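PDB 4OVJ: extracellular solute-binding protein family 1 from Alicyclobacillus acidocaldarius subsp. acidocaldarius, which probably binds an extracellular solute, perhaps a sugar, and hands it to a membrane ABC transporter, as family 1 solute-binding proteins do. Local coordinates for residues 152-164 and 277-290. Numbering follows the deposited sequence.
Sequences GYHGQRVSWQQWA and LALPPTQPGGEEGL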
loop_
_atom_site.group_PDB
_atom_site.type_symbol
_atom_site.label_atom_id
_atom_site.label_comp_id
_atom_site.label_asym_id
_atom_site.label_seq_id
_atom_site.Cartn_x
_atom_site.Cartn_y
_atom_site.Cartn_z
ATOM N N GLY A 152 7.068 15.045 24.682
ATOM C CA GLY A 152 8.229 14.178 24.760
ATOM C C GLY A 152 8.158 12.956 23.863
ATOM O O GLY A 152 8.768 11.924 24.166
ATOM N N TYR A 153 7.416 13.074 22.759
ATOM C CA TYR A 153 7.306 12.011 21.772
ATOM C C TYR A 153 8.158 12.330 20.549
ATOM O O TYR A 153 7.987 13.378 19.931
ATOM C CB TYR A 153 5.853 11.800 21.343
ATOM C CG TYR A 153 5.760 10.696 20.317
ATOM C CD1 TYR A 153 5.930 9.383 20.693
ATOM C CD2 TYR A 153 5.571 10.976 18.966
ATOM C CE1 TYR A 153 5.885 8.360 19.764
ATOM C CE2 TYR A 153 5.522 9.966 18.032
ATOM C CZ TYR A 153 5.684 8.652 18.443
ATOM O OH TYR A 153 5.650 7.637 17.531
ATOM N N HIS A 154 9.048 11.409 20.183
ATOM C CA HIS A 154 10.023 11.643 19.128
ATOM C C HIS A 154 10.044 10.554 18.054
ATOM O O HIS A 154 11.055 10.369 17.369
ATOM C CB HIS A 154 11.411 11.798 19.761
ATOM C CG HIS A 154 11.462 12.854 20.818
ATOM N ND1 HIS A 154 11.943 12.617 22.083
ATOM C CD2 HIS A 154 11.046 14.142 20.806
ATOM C CE1 HIS A 154 11.855 13.724 22.796
ATOM N NE2 HIS A 154 11.302 14.660 22.051
ATOM N N GLY A 155 8.933 9.831 17.918
ATOM C CA GLY A 155 8.725 8.945 16.783
ATOM C C GLY A 155 8.895 7.460 17.011
ATOM O O GLY A 155 8.762 6.676 16.069
ATOM N N GLN A 156 9.160 7.060 18.247
ATOM C CA GLN A 156 9.313 5.639 18.561
ATOM C C GLN A 156 7.980 4.935 18.389
ATOM O O GLN A 156 6.910 5.534 18.567
ATOM C CB GLN A 156 9.861 5.438 19.983
ATOM C CG GLN A 156 8.864 5.628 21.119
ATOM C CD GLN A 156 8.749 7.055 21.654
ATOM O OE1 GLN A 156 9.259 8.051 21.075
ATOM N NE2 GLN A 156 8.039 7.166 22.765
ATOM N N ARG A 157 8.028 3.653 18.058
ATOM C CA ARG A 157 6.795 2.913 17.930
ATOM C C ARG A 157 6.213 2.665 19.317
ATOM O O ARG A 157 6.946 2.285 20.244
ATOM C CB ARG A 157 7.004 1.610 17.201
ATOM C CG ARG A 157 5.730 1.112 16.560
ATOM C CD ARG A 157 5.936 -0.224 15.871
ATOM N NE ARG A 157 4.769 -0.542 15.063
ATOM C CZ ARG A 157 4.551 -1.709 14.482
ATOM N NH1 ARG A 157 5.454 -2.682 14.588
ATOM N NH2 ARG A 157 3.444 -1.892 13.774
ATOM N N VAL A 158 4.905 2.848 19.459
ATOM C CA VAL A 158 4.259 2.688 20.746
ATOM C C VAL A 158 3.018 1.820 20.623
ATOM O O VAL A 158 2.564 1.544 19.518
ATOM C CB VAL A 158 3.863 4.051 21.358
ATOM C CG1 VAL A 158 5.093 4.858 21.737
ATOM C CG2 VAL A 158 2.980 4.835 20.409
ATOM N N SER A 159 2.482 1.403 21.762
ATOM C CA SER A 159 1.211 0.687 21.790
ATOM C C SER A 159 0.052 1.658 21.609
ATOM O O SER A 159 0.198 2.865 21.802
ATOM C CB SER A 159 1.022 -0.025 23.113
ATOM O OG SER A 159 0.833 0.936 24.128
ATOM N N TRP A 160 -1.111 1.121 21.272
ATOM C CA TRP A 160 -2.313 1.957 21.145
ATOM C C TRP A 160 -2.605 2.741 22.437
ATOM O O TRP A 160 -2.946 3.925 22.388
ATOM C CB TRP A 160 -3.530 1.097 20.791
ATOM C CG TRP A 160 -3.566 0.589 19.389
ATOM C CD1 TRP A 160 -3.500 -0.701 18.998
ATOM C CD2 TRP A 160 -3.744 1.358 18.196
ATOM N NE1 TRP A 160 -3.585 -0.795 17.644
ATOM C CE2 TRP A 160 -3.753 0.461 17.123
ATOM C CE3 TRP A 160 -3.889 2.728 17.933
ATOM C CZ2 TRP A 160 -3.901 0.875 15.804
ATOM C CZ3 TRP A 160 -4.046 3.141 16.629
ATOM C CH2 TRP A 160 -4.059 2.214 15.574
ATOM N N GLN A 161 -2.482 2.095 23.592
ATOM C CA GLN A 161 -2.750 2.792 24.856
ATOM C C GLN A 161 -1.679 3.840 25.165
ATOM O O GLN A 161 -1.986 4.929 25.649
ATOM C CB GLN A 161 -2.921 1.797 26.001
ATOM C CG GLN A 161 -4.242 1.021 25.921
ATOM C CD GLN A 161 -5.438 1.923 26.207
ATOM O OE1 GLN A 161 -5.397 2.723 27.141
ATOM N NE2 GLN A 161 -6.489 1.826 25.385
ATOM N N GLN A 162 -0.420 3.540 24.862
ATOM C CA GLN A 162 0.620 4.541 25.023
ATOM C C GLN A 162 0.383 5.737 24.093
ATOM O O GLN A 162 0.558 6.881 24.481
ATOM C CB GLN A 162 1.995 3.943 24.761
ATOM C CG GLN A 162 2.448 2.935 25.817
ATOM C CD GLN A 162 3.666 2.111 25.399
ATOM O OE1 GLN A 162 4.000 1.990 24.217
ATOM N NE2 GLN A 162 4.318 1.514 26.381
ATOM N N TRP A 163 -0.022 5.445 22.865
ATOM C CA TRP A 163 -0.346 6.459 21.895
ATOM C C TRP A 163 -1.497 7.356 22.366
ATOM O O TRP A 163 -1.403 8.571 22.277
ATOM C CB TRP A 163 -0.667 5.791 20.556
ATOM C CG TRP A 163 -0.896 6.735 19.429
ATOM C CD1 TRP A 163 -2.005 6.795 18.640
ATOM C CD2 TRP A 163 0.006 7.735 18.931
ATOM N NE1 TRP A 163 -1.848 7.763 17.675
ATOM C CE2 TRP A 163 -0.621 8.348 17.826
ATOM C CE3 TRP A 163 1.290 8.154 19.295
ATOM C CZ2 TRP A 163 -0.019 9.365 17.102
ATOM C CZ3 TRP A 163 1.890 9.165 18.564
ATOM C CH2 TRP A 163 1.227 9.768 17.490
ATOM N N ALA A 164 -2.573 6.760 22.870
ATOM C CA ALA A 164 -3.704 7.545 23.387
ATOM C C ALA A 164 -3.270 8.494 24.498
ATOM O O ALA A 164 -3.701 9.652 24.538
ATOM C CB ALA A 164 -4.821 6.630 23.862
ATOM N N LEU A 277 7.711 10.741 10.604
ATOM C CA LEU A 277 7.033 9.479 10.404
ATOM C C LEU A 277 7.357 8.476 11.498
ATOM O O LEU A 277 8.507 8.330 11.917
ATOM C CB LEU A 277 7.431 8.902 9.057
ATOM C CG LEU A 277 7.254 9.810 7.842
ATOM C CD1 LEU A 277 7.799 9.161 6.583
ATOM C CD2 LEU A 277 5.790 10.126 7.666
ATOM N N ALA A 278 6.324 7.785 11.949
ATOM C CA ALA A 278 6.463 6.666 12.872
ATOM C C ALA A 278 5.722 5.474 12.318
ATOM O O ALA A 278 4.771 5.624 11.551
ATOM C CB ALA A 278 5.912 7.020 14.229
ATOM N N LEU A 279 6.150 4.276 12.704
ATOM C CA LEU A 279 5.330 3.103 12.415
ATOM C C LEU A 279 4.048 3.179 13.246
ATOM O O LEU A 279 4.047 3.730 14.351
ATOM C CB LEU A 279 6.083 1.810 12.728
ATOM C CG LEU A 279 7.316 1.571 11.863
ATOM C CD1 LEU A 279 8.043 0.326 12.355
ATOM C CD2 LEU A 279 6.960 1.456 10.384
ATOM N N PRO A 280 2.948 2.616 12.734
ATOM C CA PRO A 280 1.691 2.719 13.466
ATOM C C PRO A 280 1.678 1.910 14.767
ATOM O O PRO A 280 2.491 0.987 14.946
ATOM C CB PRO A 280 0.632 2.226 12.477
ATOM C CG PRO A 280 1.350 1.714 11.300
ATOM C CD PRO A 280 2.821 1.923 11.445
ATOM N N PRO A 281 0.789 2.279 15.697
ATOM C CA PRO A 281 0.868 1.682 17.022
ATOM C C PRO A 281 0.589 0.199 17.062
ATOM O O PRO A 281 -0.075 -0.337 16.180
ATOM C CB PRO A 281 -0.196 2.437 17.817
ATOM C CG PRO A 281 -0.336 3.724 17.123
ATOM C CD PRO A 281 -0.175 3.390 15.675
ATOM N N THR A 282 1.117 -0.440 18.094
ATOM C CA THR A 282 1.015 -1.864 18.270
ATOM C C THR A 282 -0.040 -2.260 19.296
ATOM O O THR A 282 -0.467 -1.447 20.120
ATOM C CB THR A 282 2.376 -2.437 18.712
ATOM O OG1 THR A 282 2.778 -1.842 19.948
ATOM C CG2 THR A 282 3.423 -2.173 17.662
ATOM N N GLN A 283 -0.439 -3.532 19.237
ATOM C CA GLN A 283 -1.349 -4.113 20.210
ATOM C C GLN A 283 -0.595 -5.086 21.112
ATOM O O GLN A 283 -0.197 -6.143 20.669
ATOM C CB GLN A 283 -2.468 -4.866 19.506
ATOM C CG GLN A 283 -3.412 -5.591 20.443
ATOM C CD GLN A 283 -4.062 -4.660 21.439
ATOM O OE1 GLN A 283 -4.718 -3.694 21.058
ATOM N NE2 GLN A 283 -3.864 -4.929 22.721
ATOM N N PRO A 284 -0.447 -4.749 22.399
ATOM C CA PRO A 284 0.164 -5.699 23.324
ATOM C C PRO A 284 -0.630 -7.004 23.401
ATOM O O PRO A 284 -1.864 -6.985 23.448
ATOM C CB PRO A 284 0.169 -4.935 24.647
ATOM C CG PRO A 284 0.224 -3.493 24.228
ATOM C CD PRO A 284 -0.647 -3.427 23.011
ATOM N N GLY A 285 0.086 -8.127 23.339
ATOM C CA GLY A 285 -0.532 -9.448 23.286
ATOM C C GLY A 285 -1.092 -9.782 21.911
ATOM O O GLY A 285 -1.719 -10.815 21.733
ATOM N N GLY A 286 -0.881 -8.894 20.948
ATOM C CA GLY A 286 -1.357 -9.072 19.591
ATOM C C GLY A 286 -0.312 -9.594 18.614
ATOM O O GLY A 286 0.831 -9.891 18.973
ATOM N N GLU A 287 -0.733 -9.720 17.372
ATOM C CA GLU A 287 0.124 -10.071 16.252
ATOM C C GLU A 287 0.523 -8.774 15.562
ATOM O O GLU A 287 -0.014 -7.703 15.871
ATOM C CB GLU A 287 -0.644 -10.992 15.288
ATOM C CG GLU A 287 -1.118 -12.268 15.983
ATOM C CD GLU A 287 -1.732 -13.315 15.068
ATOM O OE1 GLU A 287 -1.645 -13.174 13.835
ATOM O OE2 GLU A 287 -2.317 -14.296 15.601
ATOM N N GLU A 288 1.447 -8.860 14.618
ATOM C CA GLU A 288 1.816 -7.686 13.837
ATOM C C GLU A 288 0.718 -7.380 12.829
ATOM O O GLU A 288 0.344 -8.242 12.019
ATOM C CB GLU A 288 3.160 -7.889 13.125
ATOM C CG GLU A 288 3.615 -6.707 12.270
ATOM C CD GLU A 288 3.710 -5.400 13.052
ATOM O OE1 GLU A 288 4.578 -5.319 13.947
ATOM O OE2 GLU A 288 2.932 -4.447 12.771
ATOM N N GLY A 289 0.197 -6.156 12.884
ATOM C CA GLY A 289 -0.796 -5.700 11.926
ATOM C C GLY A 289 -0.230 -5.223 10.608
ATOM O O GLY A 289 -0.907 -5.287 9.577
ATOM N N LEU A 290 0.999 -4.709 10.625
ATOM C CA LEU A 290 1.514 -4.004 9.465
ATOM C C LEU A 290 1.799 -4.971 8.323
ATOM O O LEU A 290 2.294 -6.072 8.536
ATOM C CB LEU A 290 2.785 -3.254 9.826
ATOM C CG LEU A 290 3.233 -2.149 8.866
ATOM C CD1 LEU A 290 2.214 -1.015 8.792
ATOM C CD2 LEU A 290 4.598 -1.628 9.308
HETATM O O HOH W 1 8.251 4.300 14.678
HETATM O O HOH W 2 3.497 3.960 17.062
#
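Pro281 turns its CB, CG and CD toward one face of the Trp160 indole, with CB 3.9 Å from the centroid of the Trp160 six-membered ring. CG of the same proline also sits over a face of the Trp163 five-membered ring, so two CH-pi contacts hold one proline. The site lies in a lobe of the periplasmic-binding-protein fold, where the loop leaving strand 275-278 meets the start of helix 160-174. The indole nitrogens bond outward, Trp160 NE1 to Gln194 and Trp163 NE1 to Glu179.

A single beta bridge joins Ser159 and Thr282. Thr282 N donates to Val158 O at 2.8 Å, and Trp160 N donates to Thr282 O at 2.9 Å. Ser159 is also the N-cap, and it forms a capping box with Gln162. Two waters join the backbones nearby; one accepts from Val158 N and donates to Leu279 O.

Arg157 reaches across the loop with CG anti to the backbone N (chi1 -156°) and the chain extended to NE. Its guanidinium meets the Glu288 carboxylate end-on, with the planes 14° apart. NH1 bonds OE1, and NH2 bonds OE2 on its syn lone pair. Thr282 CG2 lies over the centre of one guanidinium face, and Leu279 CD1 is over the opposite face. An alanine at Arg157 would remove this grip and is likely to leave Glu288 without its charge partner and Pro280 O without its NE donor. Glu288 OE2 also takes Leu290 N on its anti lone pair. The Arg157 NE bond to Pro280 O is 2.7 Å long and runs within 9° of the guanidinium plane.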